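Local coordinates for lysyl oxidase (Pichia pastoris, PDB 1W7C), which catalyses the copper- and topaquinone-dependent oxidative deamination of primary amines, including lysine side chains, at the interface of chains A and B. Residues are numbered along the deposited sequence; one frame, centred on the assembly and turned at random. Chains: chain A/B, Lysyl oxidase.

Contact 1: the interface of chains A and B. Residues chain A 519, 521, 527-530; chain B 345-346, 352, 475.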
loop_
_atom_site.group_PDB
_atom_site.type_symbol
_atom_site.label_atom_id
_atom_site.label_comp_id
_atom_site.label_asym_id
_atom_site.label_seq_id
_atom_site.Cartn_x
_atom_site.Cartn_y
_atom_site.Cartn_z
ATOM N N TYR A 519 -19.010 -13.965 30.549
ATOM C CA TYR A 519 -19.709 -14.941 29.727
ATOM C C TYR A 519 -20.542 -15.885 30.578
ATOM O O TYR A 519 -20.168 -16.181 31.726
ATOM C CB TYR A 519 -18.709 -15.793 28.959
ATOM C CG TYR A 519 -17.860 -15.018 27.970
ATOM C CD1 TYR A 519 -16.516 -14.722 28.246
ATOM C CD2 TYR A 519 -18.375 -14.619 26.750
ATOM C CE1 TYR A 519 -15.761 -14.013 27.376
ATOM C CE2 TYR A 519 -17.617 -13.891 25.851
ATOM C CZ TYR A 519 -16.305 -13.599 26.175
ATOM O OH TYR A 519 -15.502 -12.940 25.275
ATOM N N TRP A 521 -20.813 -18.989 30.393
ATOM C CA TRP A 521 -20.090 -20.226 30.653
ATOM C C TRP A 521 -18.931 -20.067 31.639
ATOM O O TRP A 521 -18.274 -21.053 31.989
ATOM C CB TRP A 521 -19.624 -20.871 29.346
ATOM C CG TRP A 521 -19.006 -19.930 28.323
ATOM C CD1 TRP A 521 -19.584 -19.460 27.181
ATOM C CD2 TRP A 521 -17.684 -19.381 28.360
ATOM N NE1 TRP A 521 -18.694 -18.666 26.495
ATOM C CE2 TRP A 521 -17.525 -18.596 27.198
ATOM C CE3 TRP A 521 -16.608 -19.496 29.245
ATOM C CZ2 TRP A 521 -16.355 -17.896 26.929
ATOM C CZ3 TRP A 521 -15.444 -18.819 28.967
ATOM C CH2 TRP A 521 -15.334 -18.013 27.836
ATOM N N TYR A 527 -13.488 -10.856 31.364
ATOM C CA TYR A 527 -12.551 -10.960 30.245
ATOM C C TYR A 527 -12.519 -9.608 29.541
ATOM O O TYR A 527 -13.558 -9.002 29.288
ATOM C CB TYR A 527 -13.035 -11.986 29.211
ATOM C CG TYR A 527 -12.789 -13.451 29.551
ATOM C CD1 TYR A 527 -13.544 -14.094 30.517
ATOM C CD2 TYR A 527 -11.823 -14.190 28.892
ATOM C CE1 TYR A 527 -13.326 -15.451 30.803
ATOM C CE2 TYR A 527 -11.600 -15.544 29.177
ATOM C CZ TYR A 527 -12.375 -16.170 30.105
ATOM O OH TYR A 527 -12.151 -17.485 30.399
ATOM N N ASN A 528 -11.328 -9.170 29.176
ATOM C CA ASN A 528 -11.156 -8.077 28.241
ATOM C C ASN A 528 -11.053 -8.698 26.849
ATOM O O ASN A 528 -10.116 -9.436 26.566
ATOM C CB ASN A 528 -9.895 -7.291 28.572
ATOM C CG ASN A 528 -9.686 -6.093 27.667
ATOM O OD1 ASN A 528 -8.615 -5.941 27.134
ATOM N ND2 ASN A 528 -10.663 -5.171 27.608
ATOM N N THR A 529 -12.059 -8.449 26.038
ATOM C CA THR A 529 -12.153 -8.981 24.699
ATOM C C THR A 529 -12.389 -7.852 23.720
ATOM O O THR A 529 -12.161 -6.687 24.055
ATOM C CB THR A 529 -13.188 -10.114 24.645
ATOM O OG1 THR A 529 -13.157 -10.773 23.367
ATOM C CG2 THR A 529 -14.608 -9.598 24.913
ATOM N N LYS A 530 -12.802 -8.181 22.503
ATOM C CA LYS A 530 -13.093 -7.171 21.514
ATOM C C LYS A 530 -14.389 -7.512 20.806
ATOM O O LYS A 530 -14.726 -8.677 20.621
ATOM C CB LYS A 530 -11.929 -7.027 20.505
ATOM C CG LYS A 530 -11.524 -8.315 19.805
ATOM C CD LYS A 530 -10.402 -8.082 18.815
ATOM C CE LYS A 530 -9.765 -9.326 18.316
ATOM N NZ LYS A 530 -8.886 -9.976 19.338
ATOM N N GLY B 345 -11.584 -12.886 19.271
ATOM C CA GLY B 345 -12.627 -12.476 20.198
ATOM C C GLY B 345 -13.905 -13.217 19.877
ATOM O O GLY B 345 -14.260 -13.335 18.714
ATOM N N SER B 346 -14.629 -13.686 20.897
ATOM C CA SER B 346 -15.787 -14.535 20.619
ATOM C C SER B 346 -16.701 -14.636 21.804
ATOM O O SER B 346 -16.321 -14.300 22.905
ATOM C CB SER B 346 -15.279 -15.941 20.309
ATOM O OG SER B 346 -16.305 -16.867 20.001
ATOM N N GLN B 352 -12.713 -17.643 21.987
ATOM C CA GLN B 352 -12.336 -16.603 22.943
ATOM C C GLN B 352 -11.008 -16.947 23.666
ATOM O O GLN B 352 -10.336 -16.046 24.145
ATOM C CB GLN B 352 -13.471 -16.301 23.922
ATOM C CG GLN B 352 -13.140 -15.301 25.024
ATOM C CD GLN B 352 -12.613 -13.948 24.510
ATOM O OE1 GLN B 352 -13.025 -13.444 23.463
ATOM N NE2 GLN B 352 -11.688 -13.371 25.266
ATOM N N TYR B 475 -19.425 -10.472 17.886
ATOM C CA TYR B 475 -18.103 -11.019 17.679
ATOM C C TYR B 475 -17.849 -11.533 16.271
ATOM O O TYR B 475 -16.804 -12.125 16.023
ATOM C CB TYR B 475 -17.831 -12.164 18.663
ATOM C CG TYR B 475 -17.968 -11.775 20.099
ATOM C CD1 TYR B 475 -16.926 -11.149 20.772
ATOM C CD2 TYR B 475 -19.140 -12.030 20.827
ATOM C CE1 TYR B 475 -17.044 -10.771 22.077
ATOM C CE2 TYR B 475 -19.261 -11.677 22.157
ATOM C CZ TYR B 475 -18.207 -11.029 22.790
ATOM O OH TYR B 475 -18.317 -10.651 24.113
HETATM O O HOH W 1 -9.707 -11.373 24.791
#
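B:Gln352 lays its aliphatic stem against the ring of A:Tyr519, with the methylene CG of B:Gln352 3.8 Å from the ring carbon CE1 of A:Tyr519. The two side chains cross at about a right angle, and the amide plane is turned 33° from the phenol ring. Within chain A, the indole carbon CZ2 of A:Trp521 lies over the rim of the same face that CG of B:Gln352 approaches, so the indole and the glutamine stem share that face. A second apolar touch comes from the A:Thr529 methyl, whose CG2 sits in the ring plane of B:Tyr475, 3.9 Å from the ring carbon CE1 of B:Tyr475.

The rotamer of A:Thr529 divides its two branches: OG1 stands anti to the backbone N (chi1 -172°) and turns to the glutamine, while CG2 faces the tyrosine edge. At the polar rim the hydroxyl OG1 of A:Thr529 donates to the amide oxygen OE1 of B:Gln352 at 2.7 Å, tilted out of the carbonyl plane. From chain B itself, the backbone N of B:Ser346 also donates to OE1 of B:Gln352, at 3.0 Å and in that plane. The phenol OH of A:Tyr519 approaches OE1 of B:Gln352 to 3.1 Å, a possible third hydrogen bond, and makes a weak one to the carbonyl O of B:Ser346. Its single hydrogen cannot serve both fully.

With OE1 gripped by donors from both chains, the amide's rotation is fixed and NE2 points to water 1, 2.9 Å from NE2 of B:Gln352. That water continues to the carbonyl O of A:Asn528 at 2.7 Å. NE2 also passes the ring of A:Tyr527, whose plane is perpendicular to the amide.

In the fold, A:Tyr519 and A:Tyr527 flank the turn between strands 504-518 and 526-536, a hairpin arm of the copper amine oxidase type that reaches onto the partner subunit, here meeting 3-10 helices 351-353 and 473-475.

Contact 2: the interface of chains A and B. Residues chain A 408, 447, 451, 575, 674, 676; chain B 659, 667-668.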
loop_
_atom_site.group_PDB
_atom_site.type_symbol
_atom_site.label_atom_id
_atom_site.label_comp_id
_atom_site.label_asym_id
_atom_site.label_seq_id
_atom_site.Cartn_x
_atom_site.Cartn_y
_atom_site.Cartn_z
ATOM N N TYR A 408 2.233 -11.485 -6.608
ATOM C CA TYR A 408 1.724 -12.403 -5.580
ATOM C C TYR A 408 0.419 -13.006 -6.134
ATOM O O TYR A 408 -0.320 -12.344 -6.900
ATOM C CB TYR A 408 1.477 -11.670 -4.244
ATOM C CG TYR A 408 0.387 -10.653 -4.356
ATOM C CD1 TYR A 408 0.615 -9.409 -4.923
ATOM C CD2 TYR A 408 -0.891 -10.928 -3.894
ATOM C CE1 TYR A 408 -0.403 -8.467 -5.044
ATOM C CE2 TYR A 408 -1.906 -9.998 -3.999
ATOM C CZ TYR A 408 -1.673 -8.777 -4.583
ATOM O OH TYR A 408 -2.726 -7.917 -4.758
ATOM N N PHE A 447 -9.566 -6.277 -10.129
ATOM C CA PHE A 447 -9.209 -7.641 -9.704
ATOM C C PHE A 447 -10.308 -8.648 -10.034
ATOM O O PHE A 447 -11.493 -8.287 -10.198
ATOM C CB PHE A 447 -8.972 -7.650 -8.207
ATOM C CG PHE A 447 -7.757 -6.849 -7.746
ATOM C CD1 PHE A 447 -6.565 -7.488 -7.437
ATOM C CD2 PHE A 447 -7.827 -5.463 -7.613
ATOM C CE1 PHE A 447 -5.482 -6.760 -6.966
ATOM C CE2 PHE A 447 -6.757 -4.746 -7.149
ATOM C CZ PHE A 447 -5.572 -5.405 -6.825
ATOM N N THR A 451 -12.893 -6.472 -6.763
ATOM C CA THR A 451 -12.235 -5.339 -6.081
ATOM C C THR A 451 -11.643 -4.408 -7.106
ATOM O O THR A 451 -11.127 -4.874 -8.105
ATOM C CB THR A 451 -11.136 -5.869 -5.155
ATOM O OG1 THR A 451 -11.743 -6.619 -4.087
ATOM C CG2 THR A 451 -10.266 -4.787 -4.509
ATOM N N MET A 575 -11.848 0.892 1.580
ATOM C CA MET A 575 -10.713 0.473 2.429
ATOM C C MET A 575 -9.549 1.427 2.118
ATOM O O MET A 575 -9.065 1.451 0.997
ATOM C CB MET A 575 -10.354 -0.977 2.026
ATOM C CG MET A 575 -9.159 -1.497 2.769
ATOM S SD MET A 575 -8.664 -3.155 2.242
ATOM C CE MET A 575 -10.132 -3.747 1.710
ATOM N N MET A 674 -9.094 1.139 -1.872
ATOM C CA MET A 674 -9.754 0.023 -2.539
ATOM C C MET A 674 -11.275 0.085 -2.257
ATOM O O MET A 674 -11.720 0.538 -1.227
ATOM C CB MET A 674 -9.226 -1.336 -2.069
ATOM C CG MET A 674 -7.966 -1.786 -2.756
ATOM S SD MET A 674 -7.376 -3.331 -2.111
ATOM C CE MET A 674 -6.421 -3.851 -3.331
ATOM N N THR A 676 -13.925 -2.883 -2.187
ATOM C CA THR A 676 -13.902 -4.346 -2.140
ATOM C C THR A 676 -15.244 -4.924 -1.714
ATOM O O THR A 676 -15.899 -4.393 -0.822
ATOM C CB THR A 676 -12.704 -4.867 -1.308
ATOM O OG1 THR A 676 -12.528 -6.290 -1.517
ATOM C CG2 THR A 676 -12.888 -4.673 0.158
ATOM N N ASN B 659 -16.430 -12.449 1.346
ATOM C CA ASN B 659 -15.214 -12.429 0.525
ATOM C C ASN B 659 -14.083 -13.232 1.119
ATOM O O ASN B 659 -12.992 -13.228 0.558
ATOM C CB ASN B 659 -14.775 -10.979 0.197
ATOM C CG ASN B 659 -14.573 -10.774 -1.282
ATOM O OD1 ASN B 659 -15.421 -11.209 -2.094
ATOM N ND2 ASN B 659 -13.461 -10.159 -1.675
ATOM N N SER B 667 -5.029 -10.172 -1.766
ATOM C CA SER B 667 -5.026 -8.791 -2.284
ATOM C C SER B 667 -5.470 -7.767 -1.242
ATOM O O SER B 667 -4.914 -6.644 -1.157
ATOM C CB SER B 667 -5.955 -8.733 -3.467
ATOM O OG SER B 667 -7.195 -9.266 -3.072
ATOM N N THR B 668 -6.458 -8.107 -0.417
ATOM C CA THR B 668 -6.994 -7.201 0.580
ATOM C C THR B 668 -6.606 -7.514 2.013
ATOM O O THR B 668 -7.098 -6.856 2.928
ATOM C CB THR B 668 -8.526 -7.171 0.449
ATOM O OG1 THR B 668 -9.061 -8.501 0.385
ATOM C CG2 THR B 668 -8.964 -6.501 -0.853
HETATM O O HOH W 2 -11.872 -8.421 0.076
#
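B:Ser667 and B:Thr668, in the loop just ahead of strand 670-678, press on strands 569-576 and 670-678 of chain A and on its loop residues A:Tyr408 and A:Phe447; 3-10 helix 658-660 of chain B adds B:Asn659. All belong to the catalytic domain of the copper amine oxidase family, whose members are dimers.

The methyl CG2 of B:Thr668 is the main probe. CG2 of B:Thr668 lies 3.8 Å from the sulfur SD of A:Met674. The side chains of B:Thr668 and A:Thr676 meet tip to tip, with CG2 of B:Thr668 3.6 Å from the hydroxyl OG1 of A:Thr676. A:Met575 crosses B:Thr668 at about a right angle. Its chain is bent at the thioether (chi3 -27°), which brings its methyl CE to 3.9 Å from CG2 of B:Thr668. Beside this, B:Ser667 offers its backbone and CB: the phenol OH of A:Tyr408 is 3.5 Å from CA of B:Ser667, and ring carbon CE1 of A:Phe447 is 4.0 Å from CB of B:Ser667.

No direct polar bond spans this patch; water 2 does the bridging. It lies 2.7 Å from OG1 of A:Thr676 and 2.8 Å from OG1 of B:Thr668, and also bonds the amide ND2 of B:Asn659. In B:Thr668, OG1 stands between backbone N and carbonyl carbon (chi1 48°), which sends the hydroxyl to the water and the methyl to the methionines. Behind the water, OG1 of A:Thr451 hydrogen-bonds OG1 of A:Thr676 at 2.7 Å and fixes that hydroxyl from within chain A.

The centres of contact 1 and contact 2 lie about 29 Å apart, and the two have no residue in common. Contact 1 is an outlying hold made by an arm of chain A, about 49 Å from A:Asp358, the predicted catalytic base; contact 2 joins the bodies of the catalytic domains, about 28 Å from it. Both contacts use a bridging water, but direct hydrogen bonds between the chains are seen at contact 1 and none at contact 2. Two-fold symmetry repeats each with the chains exchanged, so the dimer is held both along its domain bodies and by reciprocal arms. Neither patch forms the active site itself.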